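Local atomic coordinates of adenosine monophosphate-protein transferase (Sulfolobus tokodaii, PDB entry 2EKM), a protein that is of unproven function but belongs to the adenosine-specific kinase family and probably acts on adenosine or an adenine nucleotide. Residues A[65-68]-A[69-72]; A[86-90]-A[91-95]. All coordinates share one frame; numbering follows the deposited sequence.

Contact 1 (A[65-68]-A[69-72]); sequences EELI and KLAQ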
ATOM      1  N   GLU A  65      -8.821  14.795 -23.068  1.00 25.63           N
ATOM      2  CA  GLU A  65     -10.194  14.309 -23.064  1.00 26.44           C
ATOM      3  C   GLU A  65     -10.320  12.785 -23.106  1.00 25.27           C
ATOM      4  O   GLU A  65     -11.106  12.201 -22.359  1.00 24.25           O
ATOM      5  CB  GLU A  65     -10.947  14.934 -24.242  1.00 29.82           C
ATOM      6  CG  GLU A  65     -12.457  14.863 -24.140  1.00 38.32           C
ATOM      7  CD  GLU A  65     -13.142  15.716 -25.195  1.00 43.62           C
ATOM      8  OE1 GLU A  65     -12.899  16.944 -25.213  1.00 45.15           O
ATOM      9  OE2 GLU A  65     -13.918  15.163 -26.004  1.00 47.23           O
ATOM     10  N   GLU A  66      -9.552  12.141 -23.977  1.00 24.21           N
ATOM     11  CA  GLU A  66      -9.616  10.691 -24.096  1.00 24.72           C
ATOM     12  C   GLU A  66      -9.094   9.971 -22.850  1.00 22.72           C
ATOM     13  O   GLU A  66      -9.633   8.936 -22.458  1.00 21.41           O
ATOM     14  CB  GLU A  66      -8.849  10.228 -25.340  1.00 28.44           C
ATOM     15  CG  GLU A  66      -9.448  10.746 -26.648  1.00 36.43           C
ATOM     16  CD  GLU A  66      -8.717  10.233 -27.882  1.00 42.00           C
ATOM     17  OE1 GLU A  66      -7.487  10.441 -27.976  1.00 44.95           O
ATOM     18  OE2 GLU A  66      -9.373   9.628 -28.761  1.00 43.87           O
ATOM     19  N   LEU A  67      -8.054  10.513 -22.224  1.00 20.89           N
ATOM     20  CA  LEU A  67      -7.509   9.888 -21.021  1.00 20.79           C
ATOM     21  C   LEU A  67      -8.485  10.059 -19.863  1.00 20.13           C
ATOM     22  O   LEU A  67      -8.603   9.185 -19.004  1.00 21.00           O
ATOM     23  CB  LEU A  67      -6.148  10.495 -20.660  1.00 18.18           C
ATOM     24  CG  LEU A  67      -5.035  10.253 -21.681  1.00 18.59           C
ATOM     25  CD1 LEU A  67      -3.718  10.803 -21.141  1.00 15.34           C
ATOM     26  CD2 LEU A  67      -4.919   8.762 -21.974  1.00 15.69           C
ATOM     27  N   ILE A  68      -9.183  11.190 -19.843  1.00 21.02           N
ATOM     28  CA  ILE A  68     -10.166  11.449 -18.796  1.00 20.21           C
ATOM     29  C   ILE A  68     -11.285  10.407 -18.898  1.00 19.19           C
ATOM     30  O   ILE A  68     -11.695   9.827 -17.897  1.00 18.89           O
ATOM     31  CB  ILE A  68     -10.755  12.880 -18.929  1.00 19.29           C
ATOM     32  CG1 ILE A  68      -9.685  13.912 -18.556  1.00 20.64           C
ATOM     33  CG2 ILE A  68     -11.972  13.042 -18.029  1.00 18.75           C
ATOM     34  CD1 ILE A  68     -10.100  15.369 -18.792  1.00 18.95           C
ATOM     35  N   LYS A  69     -11.766  10.162 -20.115  1.00 19.84           N
ATOM     36  CA  LYS A  69     -12.832   9.185 -20.332  1.00 21.46           C
ATOM     37  C   LYS A  69     -12.418   7.788 -19.881  1.00 19.11           C
ATOM     38  O   LYS A  69     -13.202   7.065 -19.269  1.00 16.78           O
ATOM     39  CB  LYS A  69     -13.238   9.154 -21.811  1.00 23.33           C
ATOM     40  CG  LYS A  69     -14.100  10.334 -22.239  1.00 28.84           C
ATOM     41  CD  LYS A  69     -14.548  10.193 -23.687  1.00 32.16           C
ATOM     42  CE  LYS A  69     -15.656  11.181 -24.029  1.00 35.10           C
ATOM     43  NZ  LYS A  69     -15.233  12.604 -23.903  1.00 36.98           N
ATOM     44  N   LEU A  70     -11.185   7.409 -20.188  1.00 18.03           N
ATOM     45  CA  LEU A  70     -10.685   6.105 -19.782  1.00 18.69           C
ATOM     46  C   LEU A  70     -10.715   6.010 -18.258  1.00 17.63           C
ATOM     47  O   LEU A  70     -11.179   5.020 -17.699  1.00 19.13           O
ATOM     48  CB  LEU A  70      -9.256   5.909 -20.289  1.00 18.92           C
ATOM     49  CG  LEU A  70      -9.134   5.681 -21.795  1.00 19.71           C
ATOM     50  CD1 LEU A  70      -7.670   5.725 -22.215  1.00 19.36           C
ATOM     51  CD2 LEU A  70      -9.758   4.335 -22.142  1.00 19.90           C
ATOM     52  N   ALA A  71     -10.218   7.047 -17.591  1.00 17.77           N
ATOM     53  CA  ALA A  71     -10.196   7.076 -16.129  1.00 18.79           C
ATOM     54  C   ALA A  71     -11.605   6.947 -15.561  1.00 18.92           C
ATOM     55  O   ALA A  71     -11.831   6.205 -14.609  1.00 19.97           O
ATOM     56  CB  ALA A  71      -9.551   8.372 -15.639  1.00 18.52           C
ATOM     57  N   GLN A  72     -12.549   7.682 -16.145  1.00 19.08           N
ATOM     58  CA  GLN A  72     -13.940   7.645 -15.700  1.00 18.51           C
ATOM     59  C   GLN A  72     -14.515   6.233 -15.821  1.00 19.06           C
ATOM     60  O   GLN A  72     -15.110   5.704 -14.882  1.00 17.85           O
ATOM     61  CB  GLN A  72     -14.788   8.613 -16.538  1.00 18.27           C
ATOM     62  CG  GLN A  72     -14.517  10.101 -16.277  1.00 17.00           C
ATOM     63  CD  GLN A  72     -15.224  11.013 -17.274  1.00 18.62           C
ATOM     64  OE1 GLN A  72     -15.344  12.220 -17.056  1.00 18.55           O
ATOM     65  NE2 GLN A  72     -15.682  10.438 -18.380  1.00 16.27           N
TER
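E65 and K69 stand one helical turn apart, and their side chains run side by side in the same direction. OE2 of E65 is 3.6 Å from NZ of K69, a rather long salt bridge. E65 stays extended, whereas K69 bends only at its last torsion (chi4 62°), which turns NZ toward the glutamate. CG of E65 is also 3.6 Å from NZ of K69, so the ammonium lies beside the chain too.

L67 and L70 cross obliquely on another side of the helix. They meet through methyl groups, CD2 of L67 to CD1 of L70 at 4.1 Å. Both face strand 83-89.

I68 and Q72 make the third pair. OE1 of Q72 lies 3.6 Å from the methyl CG2 of I68. The Q72 side chain also leans over its own backbone acceptor, with CG 3.3 Å from O of I68. That oxygen takes the N-H of Q72 at 2.9 Å. Q72 also packs on I142 of the second subunit. With an alanine at Q72, the methyl of I68 would probably lose its amide neighbour, and W60 and I142 part of their packing.

Backbone N-H groups of K69, L70, A71 and Q72 bond to O of E65, E66, L67 and I68, the i to i+4 pattern. The arrangement is that of an amphipathic alpha-helix, leucines toward an antiparallel sheet and a charged pair toward solvent.

Contact 2 (A[86-90]-A[91-95]); sequences IYIKN and GFPIN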
ATOM      1  N   ILE A  86      -5.685   6.949 -12.728  1.00 18.02           N
ATOM      2  CA  ILE A  86      -4.931   7.884 -13.549  1.00 17.71           C
ATOM      3  C   ILE A  86      -4.449   7.198 -14.823  1.00 19.97           C
ATOM      4  O   ILE A  86      -3.925   6.085 -14.783  1.00 19.65           O
ATOM      5  CB  ILE A  86      -3.670   8.417 -12.818  1.00 17.54           C
ATOM      6  CG1 ILE A  86      -4.061   9.188 -11.555  1.00 16.33           C
ATOM      7  CG2 ILE A  86      -2.885   9.326 -13.752  1.00 15.75           C
ATOM      8  CD1 ILE A  86      -2.860   9.605 -10.708  1.00 15.64           C
ATOM      9  N   TYR A  87      -4.648   7.868 -15.953  1.00 19.06           N
ATOM     10  CA  TYR A  87      -4.189   7.370 -17.241  1.00 18.22           C
ATOM     11  C   TYR A  87      -3.197   8.410 -17.732  1.00 17.44           C
ATOM     12  O   TYR A  87      -3.465   9.608 -17.646  1.00 14.78           O
ATOM     13  CB  TYR A  87      -5.352   7.253 -18.231  1.00 17.29           C
ATOM     14  CG  TYR A  87      -6.104   5.948 -18.145  1.00 17.71           C
ATOM     15  CD1 TYR A  87      -5.690   4.835 -18.873  1.00 18.06           C
ATOM     16  CD2 TYR A  87      -7.225   5.819 -17.327  1.00 17.25           C
ATOM     17  CE1 TYR A  87      -6.374   3.625 -18.789  1.00 17.14           C
ATOM     18  CE2 TYR A  87      -7.915   4.614 -17.234  1.00 16.18           C
ATOM     19  CZ  TYR A  87      -7.483   3.522 -17.968  1.00 17.67           C
ATOM     20  OH  TYR A  87      -8.155   2.326 -17.876  1.00 17.20           O
ATOM     21  N   ILE A  88      -2.050   7.963 -18.230  1.00 17.42           N
ATOM     22  CA  ILE A  88      -1.043   8.890 -18.736  1.00 17.90           C
ATOM     23  C   ILE A  88      -0.493   8.433 -20.078  1.00 19.54           C
ATOM     24  O   ILE A  88      -0.491   7.245 -20.392  1.00 20.02           O
ATOM     25  CB  ILE A  88       0.152   9.055 -17.752  1.00 17.83           C
ATOM     26  CG1 ILE A  88       0.862   7.713 -17.551  1.00 17.27           C
ATOM     27  CG2 ILE A  88      -0.339   9.629 -16.424  1.00 17.07           C
ATOM     28  CD1 ILE A  88       2.108   7.795 -16.682  1.00 14.22           C
ATOM     29  N   LYS A  89      -0.031   9.397 -20.863  1.00 19.70           N
ATOM     30  CA  LYS A  89       0.578   9.125 -22.131  1.00 21.41           C
ATOM     31  C   LYS A  89       1.657  10.151 -22.372  1.00 20.71           C
ATOM     32  O   LYS A  89       1.690  11.216 -21.767  1.00 19.11           O
ATOM     33  CB  LYS A  89      -0.513   9.250 -23.192  1.00 22.75           C
ATOM     34  CG  LYS A  89      -0.147   8.566 -24.506  1.00 30.71           C
ATOM     35  CD  LYS A  89      -1.095   8.984 -25.629  1.00 35.15           C
ATOM     36  CE  LYS A  89      -1.960  10.182 -25.228  1.00 39.98           C
ATOM     37  NZ  LYS A  89      -2.437  10.869 -26.425  1.00 42.41           N
ATOM     38  N   ASN A  90       2.609   9.834 -23.244  1.00 19.75           N
ATOM     39  CA  ASN A  90       3.737  10.723 -23.509  1.00 19.99           C
ATOM     40  C   ASN A  90       4.521  10.924 -22.209  1.00 19.07           C
ATOM     41  O   ASN A  90       5.022  12.011 -21.914  1.00 19.67           O
ATOM     42  CB  ASN A  90       3.240  12.067 -24.060  1.00 19.37           C
ATOM     43  CG  ASN A  90       4.343  12.860 -24.724  1.00 21.88           C
ATOM     44  OD1 ASN A  90       5.228  12.284 -25.353  1.00 24.10           O
ATOM     45  ND2 ASN A  90       4.290  14.184 -24.605  1.00 22.37           N
ATOM     46  N   GLY A  91       4.601   9.846 -21.440  1.00 19.94           N
ATOM     47  CA  GLY A  91       5.304   9.841 -20.171  1.00 18.39           C
ATOM     48  C   GLY A  91       5.126   8.456 -19.579  1.00 19.61           C
ATOM     49  O   GLY A  91       4.344   7.660 -20.109  1.00 18.66           O
ATOM     50  N   PHE A  92       5.827   8.160 -18.486  1.00 18.15           N
ATOM     51  CA  PHE A  92       5.736   6.843 -17.866  1.00 18.24           C
ATOM     52  C   PHE A  92       5.505   6.912 -16.362  1.00 18.23           C
ATOM     53  O   PHE A  92       5.799   7.920 -15.721  1.00 17.24           O
ATOM     54  CB  PHE A  92       7.019   6.049 -18.137  1.00 20.72           C
ATOM     55  CG  PHE A  92       7.371   5.940 -19.599  1.00 23.09           C
ATOM     56  CD1 PHE A  92       6.637   5.116 -20.448  1.00 24.03           C
ATOM     57  CD2 PHE A  92       8.444   6.662 -20.124  1.00 23.87           C
ATOM     58  CE1 PHE A  92       6.966   5.004 -21.803  1.00 26.07           C
ATOM     59  CE2 PHE A  92       8.785   6.561 -21.478  1.00 27.14           C
ATOM     60  CZ  PHE A  92       8.042   5.728 -22.319  1.00 26.15           C
ATOM     61  N   PRO A  93       4.965   5.831 -15.780  1.00 16.89           N
ATOM     62  CA  PRO A  93       4.698   5.772 -14.342  1.00 16.90           C
ATOM     63  C   PRO A  93       5.876   6.183 -13.458  1.00 18.53           C
ATOM     64  O   PRO A  93       5.690   6.902 -12.477  1.00 18.14           O
ATOM     65  CB  PRO A  93       4.288   4.320 -14.138  1.00 15.84           C
ATOM     66  CG  PRO A  93       3.497   4.049 -15.387  1.00 16.86           C
ATOM     67  CD  PRO A  93       4.385   4.661 -16.467  1.00 16.41           C
ATOM     68  N   ILE A  94       7.087   5.743 -13.795  1.00 17.69           N
ATOM     69  CA  ILE A  94       8.239   6.103 -12.971  1.00 17.97           C
ATOM     70  C   ILE A  94       8.467   7.610 -12.956  1.00 18.66           C
ATOM     71  O   ILE A  94       9.153   8.128 -12.075  1.00 18.44           O
ATOM     72  CB  ILE A  94       9.549   5.401 -13.425  1.00 16.92           C
ATOM     73  CG1 ILE A  94       9.870   5.739 -14.880  1.00 16.14           C
ATOM     74  CG2 ILE A  94       9.428   3.895 -13.227  1.00 14.60           C
ATOM     75  CD1 ILE A  94      11.212   5.171 -15.337  1.00 14.88           C
ATOM     76  N   ASN A  95       7.893   8.313 -13.930  1.00 18.06           N
ATOM     77  CA  ASN A  95       8.034   9.767 -13.981  1.00 17.66           C
ATOM     78  C   ASN A  95       7.237  10.431 -12.860  1.00 17.48           C
ATOM     79  O   ASN A  95       7.639  11.468 -12.331  1.00 17.21           O
ATOM     80  CB  ASN A  95       7.499  10.352 -15.297  1.00 15.18           C
ATOM     81  CG  ASN A  95       8.288   9.917 -16.520  1.00 14.90           C
ATOM     82  OD1 ASN A  95       9.466   9.558 -16.441  1.00 17.27           O
ATOM     83  ND2 ASN A  95       7.638   9.982 -17.670  1.00 12.41           N
TER
HETATM   84  O   HOH W   1       2.199   6.093 -21.040  1.00 24.88           O
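I88 reaches across the turn to P93 and to the peptide bond in front of it. Its CB is directed at 91-95, and the CG1 branch carries the contact. With chi1 at 62°, CG1 is flanked by both N and C of its own backbone, and the longer branch is sent across the turn. CG1 of I88 comes within 4.3 Å of O of G91. The terminal CD1 does the real touching. It lies over the flat face of the F92-P93 peptide, 3.5 Å from C of F92 and 3.6 Å from N of P93. CD1 of I88 also meets CD of P93, in the proline ring, at 3.9 Å. The tip of I88 is thus pressed against backbone and ring together.

The chain turns at N90 and G91. N90 has a left-handed backbone conformation, and its ND2 donates a hydrogen bond to O of H42. G91 is nearly fully extended (phi 178°), a shape that suits glycine. A water lies within the turn, 3.0 Å from O of I88 and 2.8 Å from O of G91. It can bridge the two carbonyls, although other acceptors compete for its protons. Beyond the turn, N of N95 bonds to O of F92 at 2.8 Å, at the start of a weakly bonded helix.

The turn joins strand 83-89 to helix 93-101. I88 pairs through its backbone with N17 of strand 16-22, and the side chains of both I88 and P93 touch N17. L43 also packs on I88. P93 and I94 pack against H24 of the third subunit, which places the helix start at a subunit interface.

Contact 1 comes first along the chain, in the opening turns of helix 65-78. Contact 2 follows, at the end of strand 83-89 and the start of helix 93-101. Their centres are about 14 Å apart. The two meet directly: Y87 lies against L70 and A71, with CD2 of Y87 3.2 Å from N of A71, and CD1 of L67 reaches the backbone of Y87 and K89. Helix 65-78 therefore rests on strand 83-89, the middle strand of the five-stranded antiparallel sheet. Each contact also borders another copy of the protein, contact 1 the second subunit and contact 2 the third, so this region contributes to the trimeric assembly.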